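Local coordinates for protein isocitrate dehydrogenase [NAD] subunit 1, mitochondrial (Saccharomyces cerevisiae, PDB 3BLX) that forms, with a second kind of subunit, the octameric mitochondrial enzyme that oxidises isocitrate to 2-oxoglutarate with NAD+ in the citric acid cycle, and also binds RNA, at residues E[162-167]-E[199-204]; E[177-182]-E[210-215]; E[313-318]-E[340-345]; E[34-39]-E[289-294]. All blocks are in the same frame, centred on the assembly; numbering follows the deposited sequence.

Interaction 1: residues E[162-167]-E[199-204]; sequences IARFAF and TEIGQK
Ile201 meets the helix segment 162-167 with both of its outer methyls. CD1 lies over one face of the Arg164 guanidinium, 3.7 Å from Arg164 CZ and displaced toward the rim of the flat group, and the two side chains cross at about a right angle. CG2, anti to the backbone N of Ile201, turns instead to Phe167, where CD2 of the ring is 4.0 Å from Ile201 CG2. The ring tip goes further, to the backbone of the partner helix, with Phe167 CZ 3.6 Å from Gly202 CA. With no side chain at Gly202, the aromatic ring can approach the main chain itself. Ala163 CB adds a looser contact, 4.2 Å from Ile201 CD1. The two segments belong to helices 156-172 and 190-205, neighbours on one side of the large sheet, whose local axes pass 9.8 Å apart at 48°. An alanine in place of Phe167 would lose the ring contacts with Ile201 CG2 and Gly202 and would probably loosen the join between these helices. Further out, Phe167 also meets the Tyr206 ring, the two planes being about 15° apart. A salt bridge from Arg164 NH2 to Glu205 holds the guanidinium beside Ile201.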
loop_
_atom_site.group_PDB
_atom_site.type_symbol
_atom_site.label_atom_id
_atom_site.label_comp_id
_atom_site.label_asym_id
_atom_site.label_seq_id
_atom_site.Cartn_x
_atom_site.Cartn_y
_atom_site.Cartn_z
ATOM N N ILE E 162 -9.194 -20.847 -4.995
ATOM C CA ILE E 162 -10.360 -21.492 -5.560
ATOM C C ILE E 162 -10.688 -22.743 -4.741
ATOM O O ILE E 162 -11.846 -23.081 -4.542
ATOM C CB ILE E 162 -10.253 -21.748 -7.089
ATOM C CG1 ILE E 162 -11.659 -21.856 -7.672
ATOM C CG2 ILE E 162 -9.457 -23.000 -7.400
ATOM C CD1 ILE E 162 -12.526 -20.654 -7.330
ATOM N N ALA E 163 -9.664 -23.392 -4.210
ATOM C CA ALA E 163 -9.875 -24.525 -3.309
ATOM C C ALA E 163 -10.625 -24.098 -2.048
ATOM O O ALA E 163 -11.586 -24.746 -1.637
ATOM C CB ALA E 163 -8.565 -25.138 -2.920
ATOM N N ARG E 164 -10.172 -23.017 -1.418
ATOM C CA ARG E 164 -10.781 -22.632 -0.157
ATOM C C ARG E 164 -12.176 -22.152 -0.443
ATOM O O ARG E 164 -13.097 -22.356 0.357
ATOM C CB ARG E 164 -9.967 -21.562 0.576
ATOM C CG ARG E 164 -8.630 -22.106 1.022
ATOM C CD ARG E 164 -7.863 -21.142 1.905
ATOM N NE ARG E 164 -6.678 -21.826 2.411
ATOM C CZ ARG E 164 -5.443 -21.597 1.987
ATOM N NH1 ARG E 164 -5.187 -20.663 1.065
ATOM N NH2 ARG E 164 -4.449 -22.295 2.505
ATOM N N PHE E 165 -12.347 -21.532 -1.601
ATOM C CA PHE E 165 -13.675 -21.062 -1.959
ATOM C C PHE E 165 -14.640 -22.241 -2.061
ATOM O O PHE E 165 -15.738 -22.212 -1.503
ATOM C CB PHE E 165 -13.683 -20.303 -3.280
ATOM C CG PHE E 165 -15.045 -19.861 -3.674
ATOM C CD1 PHE E 165 -15.509 -18.607 -3.306
ATOM C CD2 PHE E 165 -15.895 -20.723 -4.355
ATOM C CE1 PHE E 165 -16.797 -18.209 -3.631
ATOM C CE2 PHE E 165 -17.182 -20.346 -4.686
ATOM C CZ PHE E 165 -17.638 -19.077 -4.320
ATOM N N ALA E 166 -14.216 -23.263 -2.789
ATOM C CA ALA E 166 -15.025 -24.455 -2.998
ATOM C C ALA E 166 -15.357 -25.154 -1.678
ATOM O O ALA E 166 -16.511 -25.540 -1.436
ATOM C CB ALA E 166 -14.328 -25.426 -3.944
ATOM N N PHE E 167 -14.362 -25.308 -0.811
ATOM C CA PHE E 167 -14.596 -25.982 0.455
ATOM C C PHE E 167 -15.467 -25.156 1.367
ATOM O O PHE E 167 -16.382 -25.692 1.987
ATOM C CB PHE E 167 -13.281 -26.346 1.116
ATOM C CG PHE E 167 -12.598 -27.503 0.459
ATOM C CD1 PHE E 167 -13.210 -28.750 0.417
ATOM C CD2 PHE E 167 -11.358 -27.350 -0.121
ATOM C CE1 PHE E 167 -12.579 -29.837 -0.180
ATOM C CE2 PHE E 167 -10.722 -28.433 -0.728
ATOM C CZ PHE E 167 -11.342 -29.682 -0.758
ATOM N N THR E 199 -6.599 -31.472 -2.974
ATOM C CA THR E 199 -6.663 -32.591 -2.032
ATOM C C THR E 199 -5.937 -32.304 -0.699
ATOM O O THR E 199 -6.389 -32.766 0.346
ATOM C CB THR E 199 -6.190 -33.953 -2.652
ATOM O OG1 THR E 199 -4.771 -33.955 -2.810
ATOM C CG2 THR E 199 -6.847 -34.197 -4.013
ATOM N N GLU E 200 -4.845 -31.534 -0.721
ATOM C CA GLU E 200 -4.150 -31.186 0.522
ATOM C C GLU E 200 -4.968 -30.236 1.382
ATOM O O GLU E 200 -5.081 -30.416 2.588
ATOM C CB GLU E 200 -2.773 -30.550 0.263
ATOM C CG GLU E 200 -1.739 -31.471 -0.416
ATOM C CD GLU E 200 -0.551 -30.698 -1.010
ATOM O OE1 GLU E 200 -0.437 -29.465 -0.751
ATOM O OE2 GLU E 200 0.260 -31.329 -1.734
ATOM N N ILE E 201 -5.512 -29.199 0.767
ATOM C CA ILE E 201 -6.322 -28.236 1.494
ATOM C C ILE E 201 -7.554 -28.919 2.059
ATOM O O ILE E 201 -8.101 -28.510 3.089
ATOM C CB ILE E 201 -6.705 -27.068 0.599
ATOM C CG1 ILE E 201 -5.433 -26.279 0.259
ATOM C CG2 ILE E 201 -7.773 -26.201 1.264
ATOM C CD1 ILE E 201 -5.657 -24.790 0.035
ATOM N N GLY E 202 -7.962 -29.998 1.398
ATOM C CA GLY E 202 -9.077 -30.811 1.857
ATOM C C GLY E 202 -8.786 -31.563 3.146
ATOM O O GLY E 202 -9.547 -31.482 4.118
ATOM N N GLN E 203 -7.672 -32.289 3.163
ATOM C CA GLN E 203 -7.284 -33.094 4.323
ATOM C C GLN E 203 -6.869 -32.280 5.557
ATOM O O GLN E 203 -7.211 -32.649 6.679
ATOM C CB GLN E 203 -6.195 -34.100 3.922
ATOM C CG GLN E 203 -6.698 -35.133 2.908
ATOM C CD GLN E 203 -5.579 -35.779 2.117
ATOM O OE1 GLN E 203 -4.429 -35.327 2.161
ATOM N NE2 GLN E 203 -5.910 -36.839 1.380
ATOM N N LYS E 204 -6.161 -31.169 5.349
ATOM C CA LYS E 204 -5.653 -30.355 6.456
ATOM C C LYS E 204 -6.667 -29.367 6.989
ATOM O O LYS E 204 -6.737 -29.150 8.192
ATOM C CB LYS E 204 -4.359 -29.625 6.073
ATOM C CG LYS E 204 -3.227 -30.555 5.622
ATOM C CD LYS E 204 -1.954 -29.788 5.262
ATOM C CE LYS E 204 -0.928 -30.720 4.601
ATOM N NZ LYS E 204 0.199 -29.980 3.952
#

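Interaction 2: residues E[177-182]-E[210-215]; sequences SVTAVH and DVSSII
Strands 177-182 and 210-215 are the two parallel strands of a beta-alpha-beta unit, joined through helix 190-205, in the large sheet of this dehydrogenase. Six residue pairs run in register from Ser177 with Asp210 to His182 with Ile215. The ladder opens with a nearly straight bond, Val178 N to Asp210 O at 2.9 Å, and continues with Ala180 N to Ser212 O at 3.0 Å and Ile214 N to Ala180 O at 3.1 Å; His182 N on Ile214 O closes it. The return bond from Ser212 N to Val178 O is weak. On the face carrying Thr179 and Ser212, the hydroxyls bond to one another, OG1 of Thr179 and OG of Ser212 being 3.2 Å apart. Thr179 CG2, anti to its backbone N, reaches Ile214 CG2 at 3.5 Å. Val181 CG2 also touches that methyl, at 3.8 Å, its side chain lying alongside Ile214 and pointing the same way. His182 has CG in the crowded position between backbone N and carbonyl carbon (chi1 60°). This folds the ring across the neighbouring strand: one face lies against Ile214 O, and Ser213 CB sits at its edge, 3.6 Å from NE2. The chain then runs on to Lys183, probably critical for catalysis as in related enzymes. Because His182 ND1 bonds to Ala184 N, which can only donate, a neutral imidazole would probably carry its proton on NE2.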
loop_
_atom_site.group_PDB
_atom_site.type_symbol
_atom_site.label_atom_id
_atom_site.label_comp_id
_atom_site.label_asym_id
_atom_site.label_seq_id
_atom_site.Cartn_x
_atom_site.Cartn_y
_atom_site.Cartn_z
ATOM N N SER E 177 -19.332 -33.664 -0.607
ATOM C CA SER E 177 -18.280 -34.067 -1.539
ATOM C C SER E 177 -17.768 -32.925 -2.396
ATOM O O SER E 177 -18.537 -32.172 -2.977
ATOM C CB SER E 177 -18.747 -35.199 -2.457
ATOM O OG SER E 177 -18.465 -36.467 -1.891
ATOM N N VAL E 178 -16.450 -32.813 -2.471
ATOM C CA VAL E 178 -15.815 -31.911 -3.399
ATOM C C VAL E 178 -14.882 -32.712 -4.269
ATOM O O VAL E 178 -13.987 -33.383 -3.760
ATOM C CB VAL E 178 -15.020 -30.826 -2.661
ATOM C CG1 VAL E 178 -14.087 -30.090 -3.624
ATOM C CG2 VAL E 178 -15.973 -29.854 -1.983
ATOM N N THR E 179 -15.084 -32.650 -5.579
ATOM C CA THR E 179 -14.214 -33.366 -6.503
ATOM C C THR E 179 -13.441 -32.386 -7.370
ATOM O O THR E 179 -14.026 -31.581 -8.056
ATOM C CB THR E 179 -15.026 -34.314 -7.422
ATOM O OG1 THR E 179 -15.845 -35.163 -6.624
ATOM C CG2 THR E 179 -14.107 -35.172 -8.273
ATOM N N ALA E 180 -12.123 -32.461 -7.348
ATOM C CA ALA E 180 -11.327 -31.704 -8.303
ATOM C C ALA E 180 -11.289 -32.380 -9.674
ATOM O O ALA E 180 -10.980 -33.567 -9.790
ATOM C CB ALA E 180 -9.926 -31.508 -7.775
ATOM N N VAL E 181 -11.600 -31.614 -10.711
ATOM C CA VAL E 181 -11.575 -32.102 -12.079
ATOM C C VAL E 181 -10.344 -31.548 -12.787
ATOM O O VAL E 181 -10.141 -30.346 -12.828
ATOM C CB VAL E 181 -12.858 -31.673 -12.860
ATOM C CG1 VAL E 181 -12.767 -32.095 -14.321
ATOM C CG2 VAL E 181 -14.100 -32.251 -12.212
ATOM N N HIS E 182 -9.534 -32.421 -13.366
ATOM C CA HIS E 182 -8.259 -31.989 -13.913
ATOM C C HIS E 182 -7.799 -32.933 -15.022
ATOM O O HIS E 182 -8.455 -33.943 -15.313
ATOM C CB HIS E 182 -7.245 -32.060 -12.801
ATOM C CG HIS E 182 -7.096 -33.433 -12.246
ATOM N ND1 HIS E 182 -6.312 -34.396 -12.846
ATOM C CD2 HIS E 182 -7.656 -34.024 -11.162
ATOM C CE1 HIS E 182 -6.381 -35.515 -12.143
ATOM N NE2 HIS E 182 -7.188 -35.313 -11.114
ATOM N N ASP E 210 -15.385 -34.848 2.075
ATOM C CA ASP E 210 -14.720 -35.827 1.222
ATOM C C ASP E 210 -14.111 -35.173 -0.000
ATOM O O ASP E 210 -14.825 -34.609 -0.836
ATOM C CB ASP E 210 -15.711 -36.902 0.747
ATOM C CG ASP E 210 -16.042 -37.922 1.824
ATOM O OD1 ASP E 210 -15.719 -37.682 3.012
ATOM O OD2 ASP E 210 -16.635 -38.967 1.481
ATOM N N VAL E 211 -12.796 -35.273 -0.118
ATOM C CA VAL E 211 -12.104 -34.804 -1.314
ATOM C C VAL E 211 -11.867 -35.963 -2.276
ATOM O O VAL E 211 -11.740 -37.096 -1.850
ATOM C CB VAL E 211 -10.742 -34.226 -0.971
ATOM C CG1 VAL E 211 -10.330 -33.225 -2.044
ATOM C CG2 VAL E 211 -10.778 -33.570 0.402
ATOM N N SER E 212 -11.800 -35.678 -3.571
ATOM C CA SER E 212 -11.556 -36.724 -4.556
ATOM C C SER E 212 -11.078 -36.094 -5.855
ATOM O O SER E 212 -11.046 -34.876 -5.981
ATOM C CB SER E 212 -12.816 -37.570 -4.789
ATOM O OG SER E 212 -14.014 -36.805 -4.615
ATOM N N SER E 213 -10.707 -36.921 -6.816
ATOM C CA SER E 213 -10.137 -36.416 -8.048
ATOM C C SER E 213 -10.694 -37.225 -9.192
ATOM O O SER E 213 -11.031 -38.410 -9.049
ATOM C CB SER E 213 -8.603 -36.554 -8.063
ATOM O OG SER E 213 -8.025 -35.906 -6.944
ATOM N N ILE E 214 -10.770 -36.587 -10.348
ATOM C CA ILE E 214 -11.226 -37.295 -11.510
ATOM C C ILE E 214 -10.639 -36.621 -12.728
ATOM O O ILE E 214 -10.585 -35.396 -12.816
ATOM C CB ILE E 214 -12.764 -37.339 -11.543
ATOM C CG1 ILE E 214 -13.271 -38.270 -12.652
ATOM C CG2 ILE E 214 -13.348 -35.922 -11.622
ATOM C CD1 ILE E 214 -14.755 -38.591 -12.491
ATOM N N ILE E 215 -10.154 -37.433 -13.646
ATOM C CA ILE E 215 -9.637 -36.920 -14.889
ATOM C C ILE E 215 -10.815 -36.400 -15.671
ATOM O O ILE E 215 -11.900 -36.992 -15.639
ATOM C CB ILE E 215 -8.891 -38.017 -15.649
ATOM C CG1 ILE E 215 -7.759 -38.544 -14.765
ATOM C CG2 ILE E 215 -8.331 -37.471 -16.929
ATOM C CD1 ILE E 215 -7.128 -39.813 -15.267
#

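Interaction 3: residues E[313-318]-E[340-345]; sequences KAVHET and NEIINK
Lys345, Ile342 and Thr318 bury the most surface where helix 306-320 meets helix 335-347. Lys345 lays its chain obliquely across Thr318, its CD 3.3 Å from Thr318 OG1, and then bends at chi3 (80°) to carry the ammonium to Glu317. There NZ forms a salt bridge with Glu317, its hydrogen bond to OE2 weak at 3.2 Å; Glu321 OE2, which forms a second salt bridge with NZ, is the stronger partner, so the charge is probably shared by two carboxylates. The Thr318 hydroxyl is turned back on its own helix, OG1 donating to Ala314 O at 2.9 Å from above the carbonyl plane. That oxygen also accepts the helical bond from Thr318 N; the hydroxyl bond holds the side-chain rotation. Ile342 supplies the apolar half: its side chain crosses Thr318 at about a right angle, CG1 being 3.6 Å from Thr318 OG1. Its CG2 rests on Ala314 CB at 3.8 Å, and it lies side by side with Val315, CD1 3.9 Å from Val315 CB. An alanine in place of Lys345 would lose both salt bridges and the cover over Thr318, and would probably weaken the outer part of this junction. The segment axes cross at 120°, with small Ala314 at the close approach. Ile342 also touches Ile39 of helix 27-42 and Ile292 of helix 289-302, so four helices share this layer.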
loop_
_atom_site.group_PDB
_atom_site.type_symbol
_atom_site.label_atom_id
_atom_site.label_comp_id
_atom_site.label_asym_id
_atom_site.label_seq_id
_atom_site.Cartn_x
_atom_site.Cartn_y
_atom_site.Cartn_z
ATOM N N LYS E 313 -39.981 -20.357 -3.933
ATOM C CA LYS E 313 -41.120 -21.269 -3.849
ATOM C C LYS E 313 -42.125 -20.954 -4.964
ATOM O O LYS E 313 -42.605 -21.839 -5.663
ATOM C CB LYS E 313 -41.783 -21.171 -2.478
ATOM C CG LYS E 313 -42.793 -22.266 -2.191
ATOM C CD LYS E 313 -43.402 -22.106 -0.804
ATOM C CE LYS E 313 -44.318 -23.270 -0.470
ATOM N NZ LYS E 313 -44.838 -23.172 0.923
ATOM N N ALA E 314 -42.418 -19.678 -5.142
ATOM C CA ALA E 314 -43.252 -19.246 -6.252
ATOM C C ALA E 314 -42.822 -19.798 -7.626
ATOM O O ALA E 314 -43.657 -20.300 -8.369
ATOM C CB ALA E 314 -43.361 -17.702 -6.279
ATOM N N VAL E 315 -41.543 -19.711 -7.983
ATOM C CA VAL E 315 -41.178 -20.144 -9.322
ATOM C C VAL E 315 -41.144 -21.666 -9.416
ATOM O O VAL E 315 -41.491 -22.214 -10.454
ATOM C CB VAL E 315 -39.879 -19.487 -9.918
ATOM C CG1 VAL E 315 -39.516 -18.215 -9.198
ATOM C CG2 VAL E 315 -38.720 -20.454 -9.946
ATOM N N HIS E 316 -40.759 -22.346 -8.340
ATOM C CA HIS E 316 -40.756 -23.802 -8.352
ATOM C C HIS E 316 -42.172 -24.356 -8.489
ATOM O O HIS E 316 -42.399 -25.351 -9.179
ATOM C CB HIS E 316 -40.105 -24.349 -7.089
ATOM C CG HIS E 316 -38.626 -24.146 -7.045
ATOM N ND1 HIS E 316 -37.794 -24.530 -8.073
ATOM C CD2 HIS E 316 -37.827 -23.597 -6.100
ATOM C CE1 HIS E 316 -36.548 -24.229 -7.764
ATOM N NE2 HIS E 316 -36.539 -23.659 -6.572
ATOM N N GLU E 317 -43.111 -23.686 -7.826
ATOM C CA GLU E 317 -44.518 -24.054 -7.835
ATOM C C GLU E 317 -45.093 -23.781 -9.212
ATOM O O GLU E 317 -45.759 -24.638 -9.794
ATOM C CB GLU E 317 -45.270 -23.232 -6.787
ATOM C CG GLU E 317 -46.602 -23.799 -6.320
ATOM C CD GLU E 317 -47.146 -23.055 -5.106
ATOM O OE1 GLU E 317 -46.448 -23.018 -4.062
ATOM O OE2 GLU E 317 -48.266 -22.506 -5.197
ATOM N N THR E 318 -44.825 -22.591 -9.739
ATOM C CA THR E 318 -45.304 -22.244 -11.068
ATOM C C THR E 318 -44.831 -23.216 -12.159
ATOM O O THR E 318 -45.598 -23.571 -13.048
ATOM C CB THR E 318 -44.914 -20.833 -11.458
ATOM O OG1 THR E 318 -45.515 -19.905 -10.550
ATOM C CG2 THR E 318 -45.371 -20.523 -12.882
ATOM N N ASN E 340 -46.094 -12.982 -14.517
ATOM C CA ASN E 340 -47.361 -12.639 -13.875
ATOM C C ASN E 340 -47.960 -13.774 -13.023
ATOM O O ASN E 340 -48.520 -13.510 -11.956
ATOM C CB ASN E 340 -48.352 -12.117 -14.901
ATOM C CG ASN E 340 -47.946 -10.764 -15.456
ATOM O OD1 ASN E 340 -47.249 -9.987 -14.787
ATOM N ND2 ASN E 340 -48.373 -10.471 -16.687
ATOM N N GLU E 341 -47.817 -15.022 -13.481
ATOM C CA GLU E 341 -48.233 -16.181 -12.716
ATOM C C GLU E 341 -47.450 -16.288 -11.411
ATOM O O GLU E 341 -48.004 -16.633 -10.368
ATOM C CB GLU E 341 -48.041 -17.473 -13.525
ATOM C CG GLU E 341 -49.265 -18.429 -13.581
ATOM C CD GLU E 341 -49.846 -18.851 -12.217
ATOM O OE1 GLU E 341 -49.486 -19.948 -11.731
ATOM O OE2 GLU E 341 -50.688 -18.111 -11.652
ATOM N N ILE E 342 -46.156 -16.006 -11.472
ATOM C CA ILE E 342 -45.314 -16.050 -10.283
ATOM C C ILE E 342 -45.727 -14.967 -9.295
ATOM O O ILE E 342 -45.926 -15.243 -8.124
ATOM C CB ILE E 342 -43.819 -15.906 -10.639
ATOM C CG1 ILE E 342 -43.296 -17.199 -11.279
ATOM C CG2 ILE E 342 -42.987 -15.590 -9.407
ATOM C CD1 ILE E 342 -41.993 -17.005 -12.038
ATOM N N ILE E 343 -45.862 -13.736 -9.781
ATOM C CA ILE E 343 -46.311 -12.630 -8.967
ATOM C C ILE E 343 -47.671 -12.936 -8.344
ATOM O O ILE E 343 -47.951 -12.526 -7.213
ATOM C CB ILE E 343 -46.422 -11.360 -9.803
ATOM C CG1 ILE E 343 -45.032 -10.934 -10.268
ATOM C CG2 ILE E 343 -47.085 -10.246 -8.997
ATOM C CD1 ILE E 343 -45.050 -9.727 -11.181
ATOM N N ASN E 344 -48.506 -13.666 -9.083
ATOM C CA ASN E 344 -49.835 -14.032 -8.619
ATOM C C ASN E 344 -49.806 -14.993 -7.424
ATOM O O ASN E 344 -50.573 -14.830 -6.476
ATOM C CB ASN E 344 -50.667 -14.611 -9.772
ATOM C CG ASN E 344 -52.078 -14.994 -9.349
ATOM O OD1 ASN E 344 -52.869 -14.126 -8.990
ATOM N ND2 ASN E 344 -52.399 -16.301 -9.394
ATOM N N LYS E 345 -48.930 -15.990 -7.463
ATOM C CA LYS E 345 -48.807 -16.923 -6.334
ATOM C C LYS E 345 -48.174 -16.231 -5.150
ATOM O O LYS E 345 -48.272 -16.710 -4.024
ATOM C CB LYS E 345 -47.971 -18.161 -6.689
ATOM C CG LYS E 345 -48.117 -18.568 -8.125
ATOM C CD LYS E 345 -47.895 -20.054 -8.303
ATOM C CE LYS E 345 -49.142 -20.830 -7.918
ATOM N NZ LYS E 345 -49.032 -22.242 -8.329
#

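Interaction 4: residues E[34-39]-E[289-294]; sequences DSVRTI and TAMILS
Ile292 carries the tight part of this contact, its side chain reaching between Ser35 and Ile39 on helix 27-42. CG1 stands anti to the carbonyl carbon (chi1 -55°), and the extended chain brings CD1 to 3.7 Å from Ile39 CD1, the two isoleucines crossing at about a right angle. The same Ile292 CD1 lies 3.5 Å from Ser35 OG, a hydroxyl hydrogen-bonded with Thr339 OG1 of helix 335-347; a buried polar atom beside a methyl is thus satisfied from a third helix. Beside this, Val36 CG2 sits 3.8 Å from Ile292 CA and equally close to Met291 CG. Only the start of the methionine takes part, since bends at chi2 and chi3 lead its thioether away. No hydrogen bond links the segments, whose axes are inclined at 48°; the contact across them is van der Waals packing. Asp34, Arg37 and Thr38, partly exposed, make up the looser side and do not touch segment 289-294. Here Arg37 NE and Asp34 OD1 form a salt bridge whose hydrogen bond, at 3.4 Å, is weak, while Asp34 OD2 forms a salt bridge with Lys30 NZ and Thr38 OG1 bonds to Asp34 O. The flanks are closed by other elements: Arg37 leans on Trp49 and Thr51 of strand 47-51, Ile39 and Ile292 both meet Ile311 of helix 306-320, and Thr38 meets Ile343 of helix 335-347.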
loop_
_atom_site.group_PDB
_atom_site.type_symbol
_atom_site.label_atom_id
_atom_site.label_comp_id
_atom_site.label_asym_id
_atom_site.label_seq_id
_atom_site.Cartn_x
_atom_site.Cartn_y
_atom_site.Cartn_z
ATOM N N ASP E 34 -36.127 -7.620 -16.802
ATOM C CA ASP E 34 -37.377 -6.938 -16.469
ATOM C C ASP E 34 -38.340 -7.830 -15.681
ATOM O O ASP E 34 -39.052 -7.367 -14.791
ATOM C CB ASP E 34 -38.042 -6.361 -17.712
ATOM C CG ASP E 34 -37.287 -5.148 -18.270
ATOM O OD1 ASP E 34 -36.389 -4.616 -17.573
ATOM O OD2 ASP E 34 -37.587 -4.723 -19.409
ATOM N N SER E 35 -38.333 -9.115 -15.991
ATOM C CA SER E 35 -39.013 -10.094 -15.164
ATOM C C SER E 35 -38.629 -9.951 -13.680
ATOM O O SER E 35 -39.497 -9.864 -12.818
ATOM C CB SER E 35 -38.728 -11.495 -15.698
ATOM O OG SER E 35 -39.147 -12.487 -14.791
ATOM N N VAL E 36 -37.328 -9.899 -13.391
ATOM C CA VAL E 36 -36.854 -9.741 -12.025
ATOM C C VAL E 36 -37.275 -8.387 -11.449
ATOM O O VAL E 36 -37.822 -8.328 -10.375
ATOM C CB VAL E 36 -35.324 -9.904 -11.926
ATOM C CG1 VAL E 36 -34.825 -9.345 -10.605
ATOM C CG2 VAL E 36 -34.940 -11.361 -12.040
ATOM N N ARG E 37 -37.007 -7.302 -12.162
ATOM C CA ARG E 37 -37.440 -5.975 -11.735
ATOM C C ARG E 37 -38.908 -5.975 -11.313
ATOM O O ARG E 37 -39.258 -5.403 -10.278
ATOM C CB ARG E 37 -37.242 -4.963 -12.852
ATOM C CG ARG E 37 -36.071 -4.074 -12.668
ATOM C CD ARG E 37 -36.231 -2.841 -13.514
ATOM N NE ARG E 37 -35.507 -2.968 -14.764
ATOM C CZ ARG E 37 -34.476 -2.200 -15.100
ATOM N NH1 ARG E 37 -34.074 -1.248 -14.260
ATOM N NH2 ARG E 37 -33.857 -2.377 -16.274
ATOM N N THR E 38 -39.747 -6.616 -12.134
ATOM C CA THR E 38 -41.194 -6.715 -11.919
ATOM C C THR E 38 -41.561 -7.511 -10.654
ATOM O O THR E 38 -42.329 -7.057 -9.810
ATOM C CB THR E 38 -41.915 -7.343 -13.160
ATOM O OG1 THR E 38 -41.770 -6.497 -14.304
ATOM C CG2 THR E 38 -43.383 -7.517 -12.896
ATOM N N ILE E 39 -41.030 -8.711 -10.530
ATOM C CA ILE E 39 -41.226 -9.468 -9.304
ATOM C C ILE E 39 -40.734 -8.711 -8.065
ATOM O O ILE E 39 -41.340 -8.785 -6.993
ATOM C CB ILE E 39 -40.516 -10.803 -9.364
ATOM C CG1 ILE E 39 -41.037 -11.633 -10.539
ATOM C CG2 ILE E 39 -40.662 -11.538 -8.047
ATOM C CD1 ILE E 39 -40.293 -12.949 -10.753
ATOM N N THR E 289 -36.362 -17.954 -15.658
ATOM C CA THR E 289 -36.044 -18.734 -14.458
ATOM C C THR E 289 -34.595 -18.583 -13.933
ATOM O O THR E 289 -34.383 -18.375 -12.742
ATOM C CB THR E 289 -36.381 -20.242 -14.674
ATOM O OG1 THR E 289 -37.766 -20.372 -14.965
ATOM C CG2 THR E 289 -36.079 -21.054 -13.461
ATOM N N ALA E 290 -33.616 -18.692 -14.828
ATOM C CA ALA E 290 -32.211 -18.632 -14.462
ATOM C C ALA E 290 -31.892 -17.285 -13.867
ATOM O O ALA E 290 -31.253 -17.204 -12.842
ATOM C CB ALA E 290 -31.307 -18.922 -15.668
ATOM N N MET E 291 -32.346 -16.228 -14.515
ATOM C CA MET E 291 -32.196 -14.876 -13.979
ATOM C C MET E 291 -32.896 -14.704 -12.613
ATOM O O MET E 291 -32.319 -14.164 -11.692
ATOM C CB MET E 291 -32.707 -13.837 -14.976
ATOM C CG MET E 291 -32.337 -12.459 -14.623
ATOM S SD MET E 291 -30.564 -12.281 -14.520
ATOM C CE MET E 291 -30.108 -12.388 -16.238
ATOM N N ILE E 292 -34.121 -15.191 -12.482
ATOM C CA ILE E 292 -34.836 -15.067 -11.238
ATOM C C ILE E 292 -34.145 -15.826 -10.095
ATOM O O ILE E 292 -33.977 -15.295 -8.993
ATOM C CB ILE E 292 -36.292 -15.559 -11.382
ATOM C CG1 ILE E 292 -36.999 -14.815 -12.527
ATOM C CG2 ILE E 292 -37.055 -15.364 -10.063
ATOM C CD1 ILE E 292 -38.410 -15.330 -12.858
ATOM N N LEU E 293 -33.770 -17.074 -10.355
ATOM C CA LEU E 293 -33.084 -17.880 -9.364
ATOM C C LEU E 293 -31.720 -17.282 -8.981
ATOM O O LEU E 293 -31.300 -17.337 -7.827
ATOM C CB LEU E 293 -32.922 -19.314 -9.866
ATOM C CG LEU E 293 -34.251 -20.056 -9.971
ATOM C CD1 LEU E 293 -34.046 -21.505 -10.361
ATOM C CD2 LEU E 293 -34.989 -19.957 -8.655
ATOM N N SER E 294 -31.026 -16.719 -9.956
ATOM C CA SER E 294 -29.776 -16.050 -9.673
ATOM C C SER E 294 -30.093 -14.863 -8.790
ATOM O O SER E 294 -29.350 -14.550 -7.877
ATOM C CB SER E 294 -29.117 -15.579 -10.972
ATOM O OG SER E 294 -28.666 -16.690 -11.719
#

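In the fold
The four contacts form two clusters well apart in the fold. Interactions 1 and 2, with centres 10 Å apart, share a beta-alpha-beta region: Phe167 packs on Val178, and Gly202 and Thr199 on Val211, so helices 156-172 and 190-205 lie against the strands of interaction 2. Interactions 3 and 4, 11 Å apart, join through Ile343 on Thr38 and Val315 on Ile292, in a layer of helices. Along the sequence, interaction 4 spans interactions 1 and 2, while interaction 3 follows it. Centres of contacts in different clusters lie 33 to 38 Å apart; helices from the two ends of the chain meet in one cluster, and segments from its middle form the other.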